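Local coordinates for protein alternansucrase (PDB 6HVG) that belongs to glycoside hydrolase family 70, with choline-binding-type repeats at both ends and a bound calcium ion, at residues Ser585-Leu594 / Gln1227-Thr1238; Thr1196-Lys1206 / Lys1239-Tyr1247. One frame throughout, in Å; residues are numbered along the deposited sequence.

Contact 1: residues Ser585-Leu594 / Gln1227-Thr1238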
# COMPACT_ATOMS: atom_id res chain seq x y z
N SER A 585 9.64 -21.10 -4.69
CA SER A 585 10.88 -21.53 -5.39
C SER A 585 11.41 -22.88 -4.91
O SER A 585 12.33 -23.43 -5.53
CB SER A 585 12.00 -20.51 -5.22
OG SER A 585 12.65 -20.66 -3.97
N ASN A 586 10.85 -23.39 -3.81
CA ASN A 586 11.23 -24.69 -3.25
C ASN A 586 10.48 -25.84 -3.91
O ASN A 586 9.27 -25.92 -3.80
CB ASN A 586 10.94 -24.68 -1.75
CG ASN A 586 11.35 -25.96 -1.04
OD1 ASN A 586 11.38 -27.05 -1.62
ND2 ASN A 586 11.64 -25.82 0.24
N PRO A 587 11.20 -26.77 -4.56
CA PRO A 587 10.56 -27.92 -5.20
C PRO A 587 9.51 -28.64 -4.36
O PRO A 587 8.48 -29.05 -4.89
CB PRO A 587 11.74 -28.84 -5.50
CG PRO A 587 12.90 -27.93 -5.71
CD PRO A 587 12.67 -26.77 -4.78
N ILE A 588 9.75 -28.79 -3.07
CA ILE A 588 8.79 -29.43 -2.18
C ILE A 588 7.49 -28.64 -2.09
O ILE A 588 6.41 -29.21 -2.08
CB ILE A 588 9.39 -29.66 -0.77
CG1 ILE A 588 10.51 -30.71 -0.83
CG2 ILE A 588 8.32 -30.15 0.20
CD1 ILE A 588 11.48 -30.68 0.34
N VAL A 589 7.60 -27.32 -2.01
CA VAL A 589 6.43 -26.45 -1.92
C VAL A 589 5.72 -26.42 -3.27
O VAL A 589 4.50 -26.36 -3.31
CB VAL A 589 6.83 -25.03 -1.46
CG1 VAL A 589 5.66 -24.04 -1.57
CG2 VAL A 589 7.35 -25.08 -0.04
N GLN A 590 6.48 -26.48 -4.36
CA GLN A 590 5.91 -26.56 -5.69
C GLN A 590 5.03 -27.80 -5.86
O GLN A 590 3.94 -27.71 -6.42
CB GLN A 590 7.00 -26.53 -6.76
CG GLN A 590 7.69 -25.18 -6.88
CD GLN A 590 8.75 -25.15 -7.96
OE1 GLN A 590 9.09 -26.18 -8.54
NE2 GLN A 590 9.30 -23.95 -8.23
N ALA A 591 5.50 -28.93 -5.36
CA ALA A 591 4.72 -30.18 -5.38
C ALA A 591 3.42 -30.00 -4.60
O ALA A 591 2.36 -30.48 -5.02
CB ALA A 591 5.52 -31.35 -4.80
N GLU A 592 3.50 -29.34 -3.44
CA GLU A 592 2.33 -29.14 -2.60
C GLU A 592 1.29 -28.24 -3.29
O GLU A 592 0.10 -28.44 -3.17
CB GLU A 592 2.75 -28.57 -1.25
CG GLU A 592 1.60 -28.14 -0.36
CD GLU A 592 0.51 -29.18 -0.26
OE1 GLU A 592 0.81 -30.39 -0.36
OE2 GLU A 592 -0.64 -28.78 -0.02
N GLN A 593 1.77 -27.26 -4.05
CA GLN A 593 0.88 -26.38 -4.80
C GLN A 593 0.14 -27.18 -5.88
O GLN A 593 -1.00 -26.89 -6.20
CB GLN A 593 1.63 -25.22 -5.43
CG GLN A 593 2.37 -24.30 -4.50
CD GLN A 593 1.47 -23.43 -3.68
OE1 GLN A 593 0.25 -23.56 -3.63
NE2 GLN A 593 2.10 -22.50 -3.03
N LEU A 594 0.82 -28.16 -6.47
CA LEU A 594 0.18 -29.05 -7.44
C LEU A 594 -0.85 -29.95 -6.77
O LEU A 594 -1.90 -30.22 -7.35
CB LEU A 594 1.24 -29.92 -8.14
CG LEU A 594 0.74 -30.93 -9.17
CD1 LEU A 594 0.03 -30.20 -10.31
CD2 LEU A 594 1.90 -31.78 -9.66
N GLN A 1227 12.00 -27.60 -13.82
CA GLN A 1227 11.47 -26.25 -13.79
C GLN A 1227 12.59 -25.25 -14.04
O GLN A 1227 13.72 -25.51 -13.70
CB GLN A 1227 10.84 -25.98 -12.41
CG GLN A 1227 9.64 -26.87 -12.10
CD GLN A 1227 8.51 -26.60 -13.04
OE1 GLN A 1227 8.39 -25.48 -13.57
NE2 GLN A 1227 7.66 -27.60 -13.25
N VAL A 1228 12.27 -24.10 -14.60
CA VAL A 1228 13.27 -23.18 -15.09
C VAL A 1228 14.02 -22.46 -13.99
O VAL A 1228 15.25 -22.37 -14.04
CB VAL A 1228 12.66 -22.13 -16.04
CG1 VAL A 1228 13.70 -21.09 -16.48
CG2 VAL A 1228 12.06 -22.84 -17.25
N SER A 1229 13.30 -21.93 -13.00
CA SER A 1229 13.93 -21.10 -11.96
C SER A 1229 14.91 -21.86 -11.10
O SER A 1229 15.84 -21.25 -10.58
CB SER A 1229 12.87 -20.42 -11.08
OG SER A 1229 12.38 -21.28 -10.06
N THR A 1230 14.71 -23.17 -10.94
CA THR A 1230 15.51 -23.99 -10.03
C THR A 1230 16.48 -24.97 -10.69
O THR A 1230 17.39 -25.48 -10.03
CB THR A 1230 14.59 -24.85 -9.14
OG1 THR A 1230 13.85 -25.77 -9.95
CG2 THR A 1230 13.64 -23.98 -8.32
N GLY A 1231 16.26 -25.30 -11.96
CA GLY A 1231 17.01 -26.35 -12.62
C GLY A 1231 16.63 -27.76 -12.16
O GLY A 1231 17.21 -28.74 -12.62
N GLN A 1232 15.62 -27.85 -11.28
CA GLN A 1232 15.22 -29.09 -10.63
C GLN A 1232 13.78 -29.41 -10.99
O GLN A 1232 13.04 -28.52 -11.40
CB GLN A 1232 15.35 -28.97 -9.11
CG GLN A 1232 16.78 -28.93 -8.59
CD GLN A 1232 17.51 -30.25 -8.84
OE1 GLN A 1232 18.44 -30.32 -9.65
NE2 GLN A 1232 17.06 -31.31 -8.16
N PRO A 1233 13.38 -30.67 -10.84
CA PRO A 1233 11.97 -30.99 -10.95
C PRO A 1233 11.27 -30.80 -9.61
O PRO A 1233 11.94 -30.70 -8.57
CB PRO A 1233 12.00 -32.47 -11.35
CG PRO A 1233 13.25 -33.01 -10.78
CD PRO A 1233 14.19 -31.86 -10.55
N ILE A 1234 9.95 -30.78 -9.60
CA ILE A 1234 9.21 -30.75 -8.35
C ILE A 1234 9.49 -32.02 -7.56
O ILE A 1234 9.82 -33.08 -8.13
CB ILE A 1234 7.68 -30.58 -8.56
CG1 ILE A 1234 7.08 -31.76 -9.31
CG2 ILE A 1234 7.37 -29.28 -9.30
CD1 ILE A 1234 5.57 -31.77 -9.27
N ASP A 1235 9.38 -31.89 -6.24
CA ASP A 1235 9.78 -32.94 -5.34
C ASP A 1235 8.59 -33.36 -4.48
O ASP A 1235 8.25 -32.68 -3.52
CB ASP A 1235 10.97 -32.45 -4.48
CG ASP A 1235 11.51 -33.51 -3.54
OD1 ASP A 1235 11.01 -34.66 -3.56
OD2 ASP A 1235 12.43 -33.16 -2.76
N ALA A 1236 7.97 -34.47 -4.85
CA ALA A 1236 6.91 -35.07 -4.04
C ALA A 1236 7.43 -36.08 -3.01
O ALA A 1236 6.64 -36.76 -2.35
CB ALA A 1236 5.87 -35.73 -4.96
N SER A 1237 8.75 -36.20 -2.87
CA SER A 1237 9.34 -37.14 -1.90
C SER A 1237 9.09 -36.69 -0.44
O SER A 1237 9.23 -37.48 0.49
CB SER A 1237 10.83 -37.33 -2.16
OG SER A 1237 11.59 -36.26 -1.62
N THR A 1238 8.73 -35.42 -0.26
CA THR A 1238 8.39 -34.86 1.04
C THR A 1238 7.00 -34.20 0.95
O THR A 1238 6.72 -33.43 0.03
CB THR A 1238 9.45 -33.82 1.44
OG1 THR A 1238 10.75 -34.37 1.21
CG2 THR A 1238 9.31 -33.41 2.88
O HOH W 1 4.79 -31.83 -1.23
O HOH W 2 11.68 -27.19 -8.89
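Ile1234 and Asp1235 run along the first turns of the helix that starts at Pro587, with Ile1234 set among Pro587, Gln590, Ala591 and Leu594. CG2 of Ile1234 lies 3.8 Å from Gln590 CB, while its other branch reaches one turn further and crosses Leu594 at about a right angle, Ile1234 CD1 to Leu594 CD2 3.7 Å. With chi1 at 63°, CG1 of Ile1234 sits between its own backbone N and carbonyl carbon, which sends the two branches to different helix residues. Phe1223 also touches Ile1234 and Leu594.

Ala591 is the low point of this face, and the backbone of Asp1235 and Ala1236 passes over its CB. Pro587 packs its CB against Pro1233 O and the CB of Asp1235. Beyond it, Ile588 lies alongside Asp1235, pointing the same way, and its CD1 meets Thr1238 CB at 3.9 Å.

Polar ties are sparse. Asp1235 N gives a weak but straight bond to Pro587 O (3.3 Å, 172°), and one water donates to both Ile588 O and Thr1238 O. A second water joins Gln590 OE1 to Thr1230 OG1; the amide nitrogen of Gln590 is held by Asn584 O. Asp1235 OD1 accepts from Ser1237 N, closing an Asx turn, and also from Ser1237 OG. Asn586 OD1 accepts from Ile588 N at 2.8 Å, the side-chain N-cap of a helix covered here by an irregular loop.

Contact 2: residues Thr1196-Lys1206 / Lys1239-Tyr1247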
# COMPACT_ATOMS: atom_id res chain seq x y z
N THR A 1196 4.61 -18.91 12.12
CA THR A 1196 4.88 -19.60 10.87
C THR A 1196 4.38 -21.04 10.80
O THR A 1196 4.39 -21.64 9.73
CB THR A 1196 6.41 -19.67 10.64
OG1 THR A 1196 7.04 -20.10 11.86
CG2 THR A 1196 6.94 -18.31 10.25
N LYS A 1197 3.93 -21.59 11.92
CA LYS A 1197 3.63 -23.01 12.03
C LYS A 1197 2.14 -23.22 12.07
O LYS A 1197 1.44 -22.60 12.85
CB LYS A 1197 4.29 -23.57 13.28
CG LYS A 1197 4.64 -25.04 13.22
CD LYS A 1197 5.09 -25.57 14.58
CE LYS A 1197 6.58 -25.88 14.62
NZ LYS A 1197 6.96 -26.49 15.92
N SER A 1198 1.64 -24.08 11.21
CA SER A 1198 0.21 -24.42 11.15
C SER A 1198 -0.19 -25.37 12.28
O SER A 1198 0.68 -26.01 12.90
CB SER A 1198 -0.05 -25.06 9.79
OG SER A 1198 -1.42 -25.31 9.62
N SER A 1199 -1.50 -25.51 12.52
CA SER A 1199 -2.00 -26.31 13.66
C SER A 1199 -1.62 -27.79 13.58
O SER A 1199 -1.49 -28.45 14.61
CB SER A 1199 -3.53 -26.19 13.80
OG SER A 1199 -4.22 -27.03 12.85
N GLY A 1200 -1.47 -28.30 12.36
CA GLY A 1200 -1.14 -29.71 12.14
C GLY A 1200 -2.32 -30.65 12.31
O GLY A 1200 -2.15 -31.87 12.19
N VAL A 1201 -3.49 -30.10 12.59
CA VAL A 1201 -4.68 -30.91 12.84
C VAL A 1201 -5.88 -30.30 12.08
O VAL A 1201 -7.03 -30.47 12.44
CB VAL A 1201 -4.90 -31.07 14.38
CG1 VAL A 1201 -5.36 -29.76 15.01
CG2 VAL A 1201 -5.87 -32.20 14.70
N ASP A 1202 -5.56 -29.61 10.98
CA ASP A 1202 -6.52 -28.90 10.13
C ASP A 1202 -6.69 -29.67 8.82
O ASP A 1202 -6.20 -30.80 8.72
CB ASP A 1202 -6.04 -27.45 9.90
CG ASP A 1202 -4.69 -27.36 9.16
OD1 ASP A 1202 -3.96 -28.38 9.00
OD2 ASP A 1202 -4.34 -26.23 8.74
N TYR A 1203 -7.37 -29.11 7.82
CA TYR A 1203 -7.56 -29.81 6.54
C TYR A 1203 -6.28 -29.84 5.68
O TYR A 1203 -6.13 -30.70 4.83
CB TYR A 1203 -8.77 -29.27 5.77
CG TYR A 1203 -10.08 -29.69 6.42
CD1 TYR A 1203 -10.72 -28.87 7.35
CD2 TYR A 1203 -10.64 -30.93 6.14
CE1 TYR A 1203 -11.88 -29.28 7.98
CE2 TYR A 1203 -11.81 -31.35 6.77
CZ TYR A 1203 -12.42 -30.52 7.69
OH TYR A 1203 -13.57 -30.93 8.30
N GLN A 1204 -5.34 -28.93 5.94
CA GLN A 1204 -4.00 -29.01 5.35
C GLN A 1204 -3.26 -30.28 5.80
O GLN A 1204 -2.44 -30.81 5.06
CB GLN A 1204 -3.19 -27.78 5.74
CG GLN A 1204 -1.75 -27.78 5.24
CD GLN A 1204 -1.65 -27.51 3.76
OE1 GLN A 1204 -2.10 -26.46 3.27
NE2 GLN A 1204 -1.02 -28.44 3.02
N ALA A 1205 -3.53 -30.73 7.03
CA ALA A 1205 -2.95 -31.97 7.53
C ALA A 1205 -3.63 -33.18 6.93
O ALA A 1205 -2.97 -34.16 6.60
CB ALA A 1205 -3.01 -32.00 9.05
N LYS A 1206 -4.95 -33.13 6.80
CA LYS A 1206 -5.69 -34.24 6.19
C LYS A 1206 -5.29 -34.46 4.74
O LYS A 1206 -4.83 -35.53 4.38
CB LYS A 1206 -7.20 -34.00 6.26
CG LYS A 1206 -8.00 -35.25 5.97
CD LYS A 1206 -9.47 -34.93 5.82
CE LYS A 1206 -10.29 -36.17 5.53
NZ LYS A 1206 -11.71 -35.87 5.82
N LYS A 1239 6.13 -34.52 1.90
CA LYS A 1239 4.76 -34.01 1.90
C LYS A 1239 4.61 -32.91 2.96
O LYS A 1239 5.21 -33.02 4.02
CB LYS A 1239 3.75 -35.13 2.18
CG LYS A 1239 3.31 -35.92 0.97
CD LYS A 1239 4.13 -37.17 0.77
CE LYS A 1239 3.73 -37.90 -0.50
NZ LYS A 1239 4.88 -38.67 -1.04
N ILE A 1240 3.79 -31.89 2.68
CA ILE A 1240 3.55 -30.79 3.62
C ILE A 1240 2.16 -30.93 4.25
O ILE A 1240 1.18 -30.45 3.70
CB ILE A 1240 3.66 -29.40 2.93
CG1 ILE A 1240 5.03 -29.24 2.25
CG2 ILE A 1240 3.47 -28.27 3.94
CD1 ILE A 1240 5.18 -27.98 1.43
N LYS A 1241 2.10 -31.60 5.40
CA LYS A 1241 0.88 -31.68 6.22
C LYS A 1241 0.81 -30.51 7.22
O LYS A 1241 -0.26 -30.22 7.77
CB LYS A 1241 0.84 -32.97 7.04
CG LYS A 1241 0.81 -34.28 6.28
CD LYS A 1241 -0.15 -34.26 5.11
CE LYS A 1241 -0.49 -35.68 4.68
NZ LYS A 1241 -1.69 -36.17 5.40
N GLN A 1242 1.95 -29.86 7.46
CA GLN A 1242 2.03 -28.73 8.38
C GLN A 1242 2.97 -27.67 7.83
O GLN A 1242 4.11 -27.97 7.52
CB GLN A 1242 2.54 -29.22 9.73
CG GLN A 1242 2.56 -28.16 10.83
CD GLN A 1242 3.18 -28.69 12.10
OE1 GLN A 1242 4.26 -29.27 12.08
NE2 GLN A 1242 2.50 -28.48 13.22
N TRP A 1243 2.49 -26.44 7.70
CA TRP A 1243 3.38 -25.34 7.32
C TRP A 1243 4.31 -25.00 8.48
O TRP A 1243 3.97 -25.16 9.63
CB TRP A 1243 2.59 -24.09 6.93
CG TRP A 1243 1.85 -24.25 5.66
CD1 TRP A 1243 0.50 -24.43 5.50
CD2 TRP A 1243 2.41 -24.28 4.35
NE1 TRP A 1243 0.19 -24.57 4.17
CE2 TRP A 1243 1.35 -24.49 3.45
CE3 TRP A 1243 3.70 -24.15 3.85
CZ2 TRP A 1243 1.55 -24.58 2.07
CZ3 TRP A 1243 3.90 -24.23 2.47
CH2 TRP A 1243 2.84 -24.44 1.61
N SER A 1244 5.49 -24.50 8.13
CA SER A 1244 6.43 -23.96 9.09
C SER A 1244 7.38 -23.02 8.35
O SER A 1244 7.35 -22.95 7.14
CB SER A 1244 7.18 -25.07 9.79
OG SER A 1244 7.96 -25.79 8.88
N ALA A 1245 8.21 -22.29 9.10
CA ALA A 1245 9.01 -21.20 8.56
C ALA A 1245 9.91 -21.62 7.42
O ALA A 1245 10.17 -20.84 6.51
CB ALA A 1245 9.85 -20.57 9.66
N LYS A 1246 10.40 -22.86 7.44
CA LYS A 1246 11.32 -23.30 6.40
C LYS A 1246 10.72 -23.26 5.00
O LYS A 1246 11.45 -23.22 4.01
CB LYS A 1246 11.90 -24.69 6.73
CG LYS A 1246 10.90 -25.84 6.81
CD LYS A 1246 11.64 -27.15 7.05
CE LYS A 1246 10.70 -28.27 7.41
NZ LYS A 1246 11.47 -29.48 7.81
N TYR A 1247 9.39 -23.27 4.90
CA TYR A 1247 8.71 -23.17 3.63
C TYR A 1247 8.26 -21.74 3.29
O TYR A 1247 7.57 -21.52 2.29
CB TYR A 1247 7.52 -24.12 3.62
CG TYR A 1247 7.89 -25.59 3.73
CD1 TYR A 1247 8.85 -26.15 2.89
CD2 TYR A 1247 7.28 -26.42 4.66
CE1 TYR A 1247 9.19 -27.49 2.99
CE2 TYR A 1247 7.62 -27.76 4.76
CZ TYR A 1247 8.58 -28.29 3.92
OH TYR A 1247 8.95 -29.61 3.99
O HOH W 3 -1.32 -28.13 9.26
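Ile1240 O meets the side-chain amide of Gln1204, whose NE2 donates to it at 3.1 Å, tilted from the carbonyl plane. Residues 1239-1247 are the last part of the loop leading to strand 1248-1252, and they lie along the end of an edge strand and the first turn of the short helix after it, within the family 70 region; a classic beta bulge, Thr1196 and Lys1197 opposite Gly1166, marks the strand end.

Lys1241 bends at chi2 and chi4 over the backbone of Ala1205, and its NZ reaches Ala1205 O at 2.7 Å, nearly along the C=O axis (169°). The ammonium also pairs with Glu1210. The carbonyl of Lys1241 is bridged by one water, which donates to Lys1241 O and Asp1202 OD1 and accepts from Ser1198 OG.

Gln1242 extends its chain across Lys1197 to put NE2 3.1 Å from Ser1198 O. Trp1243 O accepts from Ser1198 N at 3.0 Å, the donor well above the carbonyl plane. The indole of Trp1243 has Ser1198 CB at its edge, and the Gln1204 amide stands steeply to it, the planes 71° apart; NE1 of Trp1243 gives Gln1204 OE1 a weak bond of 3.1 Å. Gln1204 reaches both the ring and Ile1240 because its chain turns at chi2 (74°).

Ser1244 follows with its CA close to Thr1196 O. Ala1245 N bonds to Glu1168 OE1, and Ala1245 CB packs 3.6 Å from Thr1196 OG1, whose hydroxyl bonds the same Glu1168 oxygen.

Contacts 1 and 2 share one long loop: 1227-1238 and 1239-1247 are consecutive, so it passes from helix 587-601 to the end of strand 1190-1197 and helix 1203-1207. Both are partly buried, with centres about 17 Å apart. Contact 1 relies chiefly on van der Waals packing of side-chain carbons on a neighbouring backbone and side chains, with a single weak direct hydrogen bond and two bridging waters; contact 2 has six direct hydrogen bonds, two of them weak, most using side-chain donors. The two meet where Glu592 OE2 probably accepts from Gln1204 NE2 (3.1 Å), while Val589 and Glu592 pack on Tyr1247 and Ile1240, respectively. Calcium lies nearer contact 1, about 9 Å from the Ser585 side chain.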